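Local coordinates for protein rhamnosidase B (Bacillus sp., PDB 2OKX) that hydrolyses terminal alpha-L-rhamnose residues from glycosides, as a glycoside hydrolase family 78 alpha-L-rhamnosidase, at residues 561-565 with 596-600. Residues are numbered along the deposited sequence.
Sequences MEDTF and IVERC
Start with Arg599, whose extended side chain (chi1-chi3 t) leaves helix 595-603 and grips Asp563 twice: NE donates to backbone Asp563 O at 2.8 Å, and NH2 forms a salt bridge with Asp563 OD1 at 3.1 Å. Asp563 OD1 also pairs with Arg65, and Arg599 with Asp194 and, by cation-pi, Phe72, so the charges tie the six-hairpin (alpha/alpha)6-barrel domain, catalytic in GH78 enzymes, to the N-terminal beta domain. Phe565 N donates to Cys600 SG at 3.4 Å. Residues 561-565 form an irregular loop after helix 544-559, folded back by a Glu562 N to Thr564 O bond of 2.9 Å; the closest CA pair is Thr564-Cys600, 6.0 Å. Further in, Ile596 (t, t) puts CD1 over the Phe565 ring face, 4.2 Å from its centroid, a CH-pi contact. Val597 CG2 meets the ring edge at Phe565 CE1, 3.7 Å away, and Met561 CE lies 4.0 Å from Ile596 CG2. Inside this buried contact, then, Asp563 and Asp194 balance the Arg599 charge and Cys600 SG satisfies the Phe565 amide.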
loop_
_atom_site.group_PDB
_atom_site.type_symbol
_atom_site.label_atom_id
_atom_site.label_comp_id
_atom_site.label_asym_id
_atom_site.label_seq_id
_atom_site.Cartn_x
_atom_site.Cartn_y
_atom_site.Cartn_z
ATOM N N MET A 561 9.458 -1.058 0.886
ATOM C CA MET A 561 10.252 -1.487 -0.255
ATOM C C MET A 561 9.916 -2.950 -0.533
ATOM O O MET A 561 10.397 -3.850 0.159
ATOM C CB MET A 561 11.754 -1.329 0.028
ATOM C CG MET A 561 12.245 0.115 -0.009
ATOM S SD MET A 561 13.976 0.333 0.498
ATOM C CE MET A 561 14.851 -0.203 -0.980
ATOM N N GLU A 562 9.053 -3.174 -1.522
ATOM C CA GLU A 562 8.654 -4.522 -1.926
ATOM C C GLU A 562 9.313 -4.711 -3.289
ATOM O O GLU A 562 10.491 -4.399 -3.448
ATOM C CB GLU A 562 7.127 -4.610 -2.060
ATOM C CG GLU A 562 6.364 -4.258 -0.783
ATOM C CD GLU A 562 4.862 -4.456 -0.908
ATOM O OE1 GLU A 562 4.147 -4.145 0.069
ATOM O OE2 GLU A 562 4.391 -4.918 -1.974
ATOM N N ASP A 563 8.566 -5.211 -4.270
ATOM C CA ASP A 563 9.121 -5.372 -5.614
ATOM C C ASP A 563 9.240 -3.966 -6.210
ATOM O O ASP A 563 9.920 -3.748 -7.216
ATOM C CB ASP A 563 8.211 -6.250 -6.470
ATOM C CG ASP A 563 6.810 -5.701 -6.572
ATOM O OD1 ASP A 563 6.443 -5.215 -7.664
ATOM O OD2 ASP A 563 6.082 -5.747 -5.556
ATOM N N THR A 564 8.560 -3.019 -5.570
ATOM C CA THR A 564 8.595 -1.609 -5.951
ATOM C C THR A 564 8.460 -0.851 -4.638
ATOM O O THR A 564 8.149 -1.449 -3.606
ATOM C CB THR A 564 7.382 -1.183 -6.814
ATOM O OG1 THR A 564 6.179 -1.342 -6.049
ATOM C CG2 THR A 564 7.293 -2.009 -8.089
ATOM N N PHE A 565 8.713 0.454 -4.658
ATOM C CA PHE A 565 8.508 1.240 -3.450
ATOM C C PHE A 565 6.988 1.241 -3.318
ATOM O O PHE A 565 6.285 1.118 -4.323
ATOM C CB PHE A 565 8.980 2.688 -3.640
ATOM C CG PHE A 565 10.470 2.855 -3.611
ATOM C CD1 PHE A 565 11.170 3.181 -4.767
ATOM C CD2 PHE A 565 11.174 2.700 -2.421
ATOM C CE1 PHE A 565 12.556 3.352 -4.740
ATOM C CE2 PHE A 565 12.560 2.869 -2.381
ATOM C CZ PHE A 565 13.251 3.196 -3.546
ATOM N N ILE A 596 15.873 -1.171 -7.573
ATOM C CA ILE A 596 14.464 -0.961 -7.289
ATOM C C ILE A 596 14.040 0.432 -7.762
ATOM O O ILE A 596 12.932 0.622 -8.249
ATOM C CB ILE A 596 14.166 -1.121 -5.775
ATOM C CG1 ILE A 596 12.680 -0.879 -5.504
ATOM C CG2 ILE A 596 15.032 -0.161 -4.965
ATOM C CD1 ILE A 596 12.269 -1.090 -4.046
ATOM N N VAL A 597 14.930 1.408 -7.629
ATOM C CA VAL A 597 14.606 2.760 -8.053
ATOM C C VAL A 597 14.402 2.816 -9.568
ATOM O O VAL A 597 13.392 3.339 -10.039
ATOM C CB VAL A 597 15.713 3.761 -7.653
ATOM C CG1 VAL A 597 15.338 5.152 -8.118
ATOM C CG2 VAL A 597 15.916 3.739 -6.133
ATOM N N GLU A 598 15.345 2.275 -10.334
ATOM C CA GLU A 598 15.195 2.306 -11.784
ATOM C C GLU A 598 13.956 1.533 -12.226
ATOM O O GLU A 598 13.235 1.969 -13.126
ATOM C CB GLU A 598 16.430 1.741 -12.493
ATOM C CG GLU A 598 16.289 1.836 -14.011
ATOM C CD GLU A 598 17.541 1.464 -14.772
ATOM O OE1 GLU A 598 17.436 1.297 -16.004
ATOM O OE2 GLU A 598 18.621 1.345 -14.155
ATOM N N ARG A 599 13.705 0.391 -11.594
ATOM C CA ARG A 599 12.530 -0.409 -11.935
ATOM C C ARG A 599 11.274 0.441 -11.802
ATOM O O ARG A 599 10.413 0.427 -12.674
ATOM C CB ARG A 599 12.418 -1.637 -11.021
ATOM C CG ARG A 599 11.054 -2.326 -11.089
ATOM C CD ARG A 599 10.991 -3.604 -10.262
ATOM N NE ARG A 599 9.605 -3.970 -9.972
ATOM C CZ ARG A 599 8.719 -4.367 -10.882
ATOM N NH1 ARG A 599 9.073 -4.467 -12.160
ATOM N NH2 ARG A 599 7.469 -4.631 -10.515
ATOM N N CYS A 600 11.175 1.189 -10.709
ATOM C CA CYS A 600 10.011 2.035 -10.484
ATOM C C CYS A 600 9.911 3.165 -11.499
ATOM O O CYS A 600 8.830 3.435 -12.025
ATOM C CB CYS A 600 10.041 2.608 -9.065
ATOM S SG CYS A 600 9.766 1.346 -7.789
#